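Local structure of AB hydrolase-1 domain-containing protein (Parabacteroides distasonis, 4Q34) at residues H33-Y38 against R91-R96; I242-G247 against V283-L288. The protein is probably an esterase of the alpha/beta hydrolase family, although its substrate is not known. All blocks are in the same frame, centred on the assembly; numbering follows the deposited sequence.

Contact 1 of 2, residues H33-Y38 against R91-R96; sequences HAYVFY and RGNAGR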
loop_
_atom_site.group_PDB
_atom_site.type_symbol
_atom_site.label_atom_id
_atom_site.label_comp_id
_atom_site.label_asym_id
_atom_site.label_seq_id
_atom_site.Cartn_x
_atom_site.Cartn_y
_atom_site.Cartn_z
ATOM N N HIS A 33 9.490 -2.754 9.382
ATOM C CA HIS A 33 8.844 -1.451 9.591
ATOM C C HIS A 33 7.384 -1.593 9.225
ATOM O O HIS A 33 6.968 -2.551 8.533
ATOM C CB HIS A 33 9.484 -0.401 8.681
ATOM C CG HIS A 33 9.619 -0.882 7.268
ATOM N ND1 HIS A 33 10.682 -1.656 6.858
ATOM C CD2 HIS A 33 8.776 -0.808 6.201
ATOM C CE1 HIS A 33 10.507 -2.001 5.593
ATOM N NE2 HIS A 33 9.363 -1.495 5.172
ATOM N N ALA A 34 6.588 -0.620 9.634
ATOM C CA ALA A 34 5.243 -0.442 9.085
ATOM C C ALA A 34 5.340 0.596 7.981
ATOM O O ALA A 34 6.289 1.424 7.978
ATOM C CB ALA A 34 4.283 0.050 10.168
ATOM N N TYR A 35 4.332 0.606 7.098
ATOM C CA TYR A 35 4.165 1.646 6.113
ATOM C C TYR A 35 2.955 2.484 6.513
ATOM O O TYR A 35 1.953 1.940 6.940
ATOM C CB TYR A 35 3.958 1.092 4.714
ATOM C CG TYR A 35 3.406 2.103 3.718
ATOM C CD1 TYR A 35 2.053 2.237 3.548
ATOM C CD2 TYR A 35 4.240 2.890 2.945
ATOM C CE1 TYR A 35 1.520 3.135 2.625
ATOM C CE2 TYR A 35 3.730 3.803 2.018
ATOM C CZ TYR A 35 2.357 3.912 1.854
ATOM O OH TYR A 35 1.812 4.804 0.958
ATOM N N VAL A 36 3.080 3.797 6.403
ATOM C CA VAL A 36 2.033 4.719 6.836
ATOM C C VAL A 36 1.710 5.729 5.734
ATOM O O VAL A 36 2.605 6.328 5.147
ATOM C CB VAL A 36 2.519 5.494 8.088
ATOM C CG1 VAL A 36 1.429 6.455 8.572
ATOM C CG2 VAL A 36 2.950 4.516 9.155
ATOM N N PHE A 37 0.424 5.939 5.465
ATOM C CA PHE A 37 0.003 7.052 4.613
ATOM C C PHE A 37 -0.868 7.938 5.484
ATOM O O PHE A 37 -1.743 7.432 6.191
ATOM C CB PHE A 37 -0.796 6.543 3.411
ATOM C CG PHE A 37 -1.305 7.641 2.526
ATOM C CD1 PHE A 37 -0.514 8.217 1.553
ATOM C CD2 PHE A 37 -2.624 8.076 2.651
ATOM C CE1 PHE A 37 -1.008 9.247 0.730
ATOM C CE2 PHE A 37 -3.118 9.089 1.827
ATOM C CZ PHE A 37 -2.318 9.664 0.865
ATOM N N TYR A 38 -0.654 9.254 5.441
ATOM C CA TYR A 38 -1.361 10.142 6.331
ATOM C C TYR A 38 -1.902 11.344 5.587
ATOM O O TYR A 38 -1.358 11.781 4.573
ATOM C CB TYR A 38 -0.478 10.601 7.514
ATOM C CG TYR A 38 0.534 11.659 7.099
ATOM C CD1 TYR A 38 1.763 11.295 6.548
ATOM C CD2 TYR A 38 0.226 13.019 7.180
ATOM C CE1 TYR A 38 2.672 12.252 6.123
ATOM C CE2 TYR A 38 1.128 13.973 6.759
ATOM C CZ TYR A 38 2.340 13.587 6.222
ATOM O OH TYR A 38 3.231 14.563 5.821
ATOM N N ARG A 91 3.262 -6.830 6.033
ATOM C CA ARG A 91 1.973 -6.809 5.360
ATOM C C ARG A 91 1.932 -5.750 4.248
ATOM O O ARG A 91 2.258 -4.551 4.460
ATOM C CB ARG A 91 0.872 -6.542 6.366
ATOM C CG ARG A 91 -0.520 -6.852 5.864
ATOM C CD ARG A 91 -0.801 -8.349 5.700
ATOM N NE ARG A 91 -0.730 -9.123 6.939
ATOM C CZ ARG A 91 -1.626 -9.121 7.934
ATOM N NH1 ARG A 91 -2.706 -8.318 7.935
ATOM N NH2 ARG A 91 -1.415 -9.905 8.985
ATOM N N GLY A 92 1.483 -6.145 3.071
ATOM C CA GLY A 92 1.236 -5.182 1.973
ATOM C C GLY A 92 2.480 -4.386 1.601
ATOM O O GLY A 92 3.503 -4.975 1.363
ATOM N N ASN A 93 2.368 -3.043 1.599
ATOM C CA ASN A 93 3.504 -2.171 1.285
ATOM C C ASN A 93 4.666 -2.302 2.280
ATOM O O ASN A 93 5.797 -1.887 1.989
ATOM C CB ASN A 93 3.035 -0.729 1.274
ATOM C CG ASN A 93 2.137 -0.398 0.081
ATOM O OD1 ASN A 93 2.066 -1.121 -0.898
ATOM N ND2 ASN A 93 1.476 0.758 0.161
ATOM N N ALA A 94 4.371 -2.863 3.453
ATOM C CA ALA A 94 5.415 -3.179 4.450
ATOM C C ALA A 94 5.862 -4.620 4.330
ATOM O O ALA A 94 6.218 -5.227 5.318
ATOM C CB ALA A 94 4.913 -2.884 5.849
ATOM N N GLY A 95 5.834 -5.157 3.115
ATOM C CA GLY A 95 6.197 -6.565 2.865
ATOM C C GLY A 95 7.628 -6.948 3.079
ATOM O O GLY A 95 7.933 -8.124 3.094
ATOM N N ARG A 96 8.518 -5.977 3.244
ATOM C CA ARG A 96 9.952 -6.223 3.456
ATOM C C ARG A 96 10.171 -6.646 4.909
ATOM O O ARG A 96 10.596 -5.846 5.751
ATOM C CB ARG A 96 10.776 -4.977 3.106
ATOM C CG ARG A 96 12.290 -5.198 3.146
ATOM C CD ARG A 96 12.943 -3.984 2.596
ATOM N NE ARG A 96 14.426 -4.044 2.532
ATOM C CZ ARG A 96 15.154 -4.532 1.528
ATOM N NH1 ARG A 96 14.607 -5.129 0.483
ATOM N NH2 ARG A 96 16.489 -4.454 1.579
HETATM O O HOH W 1 8.330 -2.866 2.665
HETATM O O HOH W 2 7.983 -4.904 7.437
#
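Tyr-35 and Asn-93 lie side by side where a strand of the alpha/beta hydrolase sheet, part of strand 28-41, meets the loop that follows the neighbouring strand 83-87. Asn-93 CB sits over the Tyr-35 ring as a CH-pi contact, 4.0 Å from the ring centroid and 23° off its normal. The amide then reaches outward over the same ring, nearly perpendicular to it (planes 89° apart), and its ND2 comes to 3.4 Å from Tyr-35 CE1, displaced toward the rim. Tyr-35 is presented to the loop with CG anti to the backbone N (chi1 164°).

The loop itself folds back as a type II' turn, Arg-91 to Ala-94, closed by a backbone bond from Ala-94 N to Arg-91 O. The turn puts Ala-94 CB against the strand backbone, 3.4 Å from His-33 O. The polar ends belong to the dimer interface: Tyr-35 OH bonds to Glu-63 of the second subunit, and Asn-93 OD1 to the backbone N of Asn-93 there. An alanine in place of Tyr-35 would probably leave the Asn-93 side chain without the ring that supports it, and the Glu-63 carboxylate of the second subunit without its hydroxyl mate.

His-33, which has the most surface buried here, works largely through water. Its ND1 turns to Arg-142 of the second subunit, while CE1 packs 3.9 Å from Arg-96 CB. One water sits 2.8 Å from both His-33 O and Ala-94 O, bridging strand and loop through two carbonyls. A second joins three groups: it accepts from Arg-96 N and lies 2.8 Å from Asn-93 O and 3.0 Å from His-33 NE2.

Contact 2 of 2, residues I242-G247 against V283-L288; sequences IVIYYG and VTVIHL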
loop_
_atom_site.group_PDB
_atom_site.type_symbol
_atom_site.label_atom_id
_atom_site.label_comp_id
_atom_site.label_asym_id
_atom_site.label_seq_id
_atom_site.Cartn_x
_atom_site.Cartn_y
_atom_site.Cartn_z
ATOM N N ILE A 242 -11.498 3.171 26.637
ATOM C CA ILE A 242 -11.552 2.151 25.621
ATOM C C ILE A 242 -13.010 1.869 25.252
ATOM O O ILE A 242 -13.856 1.799 26.137
ATOM C CB ILE A 242 -10.896 0.856 26.127
ATOM C CG1 ILE A 242 -9.418 1.097 26.436
ATOM C CG2 ILE A 242 -11.054 -0.274 25.129
ATOM C CD1 ILE A 242 -8.702 -0.048 27.124
ATOM N N VAL A 243 -13.268 1.786 23.946
ATOM C CA VAL A 243 -14.582 1.341 23.441
ATOM C C VAL A 243 -14.362 0.148 22.494
ATOM O O VAL A 243 -13.424 0.106 21.739
ATOM C CB VAL A 243 -15.423 2.505 22.815
ATOM C CG1 VAL A 243 -14.770 3.039 21.535
ATOM C CG2 VAL A 243 -16.840 2.047 22.478
ATOM N N ILE A 244 -15.278 -0.810 22.556
ATOM C CA ILE A 244 -15.232 -2.027 21.765
ATOM C C ILE A 244 -16.594 -2.193 21.102
ATOM O O ILE A 244 -17.603 -2.083 21.797
ATOM C CB ILE A 244 -14.917 -3.215 22.671
ATOM C CG1 ILE A 244 -13.464 -3.108 23.175
ATOM C CG2 ILE A 244 -15.073 -4.534 21.927
ATOM C CD1 ILE A 244 -13.221 -3.910 24.428
ATOM N N TYR A 245 -16.607 -2.428 19.775
ATOM C CA TYR A 245 -17.849 -2.619 19.008
ATOM C C TYR A 245 -17.931 -4.021 18.413
ATOM O O TYR A 245 -16.952 -4.527 17.863
ATOM C CB TYR A 245 -17.982 -1.600 17.864
ATOM C CG TYR A 245 -17.948 -0.161 18.278
ATOM C CD1 TYR A 245 -19.081 0.482 18.737
ATOM C CD2 TYR A 245 -16.767 0.570 18.199
ATOM C CE1 TYR A 245 -19.056 1.818 19.138
ATOM C CE2 TYR A 245 -16.737 1.910 18.556
ATOM C CZ TYR A 245 -17.880 2.524 19.046
ATOM O OH TYR A 245 -17.821 3.861 19.394
ATOM N N TYR A 246 -19.096 -4.661 18.536
ATOM C CA TYR A 246 -19.397 -5.898 17.841
ATOM C C TYR A 246 -20.664 -5.737 17.026
ATOM O O TYR A 246 -21.648 -5.128 17.474
ATOM C CB TYR A 246 -19.544 -7.126 18.801
ATOM C CG TYR A 246 -18.218 -7.630 19.307
ATOM C CD1 TYR A 246 -17.496 -8.571 18.600
ATOM C CD2 TYR A 246 -17.672 -7.134 20.477
ATOM C CE1 TYR A 246 -16.240 -8.993 19.044
ATOM C CE2 TYR A 246 -16.411 -7.549 20.922
ATOM C CZ TYR A 246 -15.713 -8.457 20.210
ATOM O OH TYR A 246 -14.468 -8.859 20.657
ATOM N N GLY A 247 -20.659 -6.334 15.848
ATOM C CA GLY A 247 -21.829 -6.329 14.975
ATOM C C GLY A 247 -22.857 -7.424 15.262
ATOM O O GLY A 247 -23.003 -7.898 16.397
ATOM N N VAL A 283 -14.003 1.336 30.215
ATOM C CA VAL A 283 -14.151 0.475 29.074
ATOM C C VAL A 283 -15.634 0.286 28.780
ATOM O O VAL A 283 -16.390 -0.043 29.671
ATOM C CB VAL A 283 -13.504 -0.894 29.345
ATOM C CG1 VAL A 283 -13.562 -1.753 28.104
ATOM C CG2 VAL A 283 -12.077 -0.717 29.866
ATOM N N THR A 284 -16.001 0.517 27.538
ATOM C CA THR A 284 -17.396 0.422 27.069
ATOM C C THR A 284 -17.423 -0.627 25.985
ATOM O O THR A 284 -16.578 -0.614 25.081
ATOM C CB THR A 284 -17.837 1.778 26.489
ATOM O OG1 THR A 284 -17.720 2.798 27.498
ATOM C CG2 THR A 284 -19.276 1.741 26.007
ATOM N N VAL A 285 -18.392 -1.538 26.070
ATOM C CA VAL A 285 -18.605 -2.504 25.036
ATOM C C VAL A 285 -19.991 -2.302 24.467
ATOM O O VAL A 285 -20.950 -2.296 25.220
ATOM C CB VAL A 285 -18.476 -3.925 25.559
ATOM C CG1 VAL A 285 -18.687 -4.929 24.437
ATOM C CG2 VAL A 285 -17.112 -4.117 26.209
ATOM N N ILE A 286 -20.058 -2.111 23.153
ATOM C CA ILE A 286 -21.310 -1.839 22.451
ATOM C C ILE A 286 -21.588 -2.918 21.426
ATOM O O ILE A 286 -20.774 -3.162 20.530
ATOM C CB ILE A 286 -21.226 -0.464 21.784
ATOM C CG1 ILE A 286 -21.291 0.602 22.878
ATOM C CG2 ILE A 286 -22.371 -0.286 20.794
ATOM C CD1 ILE A 286 -20.882 1.962 22.437
ATOM N N HIS A 287 -22.741 -3.569 21.555
ATOM C CA HIS A 287 -23.188 -4.530 20.592
ATOM C C HIS A 287 -24.157 -3.760 19.724
ATOM O O HIS A 287 -25.231 -3.320 20.186
ATOM C CB HIS A 287 -23.862 -5.704 21.294
ATOM C CG HIS A 287 -24.318 -6.787 20.368
ATOM N ND1 HIS A 287 -25.404 -7.585 20.655
ATOM C CD2 HIS A 287 -23.881 -7.175 19.147
ATOM C CE1 HIS A 287 -25.606 -8.436 19.663
ATOM N NE2 HIS A 287 -24.691 -8.216 18.741
ATOM N N LEU A 288 -23.785 -3.581 18.468
ATOM C CA LEU A 288 -24.422 -2.584 17.635
ATOM C C LEU A 288 -25.970 -2.728 17.555
ATOM O O LEU A 288 -26.649 -1.728 17.607
ATOM C CB LEU A 288 -23.759 -2.545 16.261
ATOM C CG LEU A 288 -22.299 -2.034 16.197
ATOM C CD1 LEU A 288 -21.672 -2.182 14.799
ATOM C CD2 LEU A 288 -22.346 -0.582 16.569
HETATM O O HOH W 3 -15.232 3.974 27.276
#
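Tyr-245 and Ile-286 both carry their first side-chain branch anti to the carbonyl carbon (Tyr-245 CG, chi1 -58°; Ile-286 CG1, chi1 -72°); the two side chains leave the same face of the sheet from paired positions on neighbouring strands and lie side by side, pointing the same way. These are the two parallel strands of a beta-alpha-beta crossover, 242-246 and 283-287, linked through helix 257-277 at the end of the alpha/beta hydrolase sheet. Ile-286 CD1 lies 3.8 Å from Tyr-245 CE1 and also meets Val-243 CG2 at 4.0 Å, so that one methyl touches two residues of the partner strand. Beyond it, Leu-288 CD2 packs 4.1 Å from Tyr-245 CD1. Trp-316 of helix 306-319 covers this face against Val-243 and Tyr-245, and the Tyr-245 ring stacks on that of Tyr-198.

The other face is aliphatic near the start of the strands. Val-283 CG1 touches Ile-242 CG2 and Ile-244 CD1, and Ala-273 and Met-269 of the crossover helix pack on Val-283 and Ile-244, respectively. Further along, Tyr-246 packs on Met-269 and Arg-265 and sends its hydroxyl to Pro-200 O.

Five backbone hydrogen bonds hold the pair in register, alternating in direction between the strands. The last, from Leu-288 N to Tyr-246 O, is 2.8 Å long and almost straight (176°), carrying the ladder one residue past strand 283-287. There the His-287 ring turns its edge to Gly-247 O, which lies in the ring plane, while ND1 is bonded to Glu-290. At the opposite end a water is shared: it lies 2.8 Å from both Ile-242 O, which also accepts Thr-284 N, and Thr-284 OG1.

Contacts 1 and 2 belong to the same mixed sheet but lie on opposite sides of the chain's centre, their centres 28 Å apart and their nearest atoms about 17 Å apart, so neither touches the other. Contact 1 faces the dimer partner; the second subunit does not touch the segments of contact 2, which joins the final two parallel strands. A glycerol, probably from the crystallisation liquor, lies about 3 Å from the Tyr-35 side chain, consistent with a small pocket at contact 1. In alpha/beta hydrolases the loop after the last strand generally carries the catalytic histidine, so strand 283-287 of contact 2 probably leads into the loop that bears it.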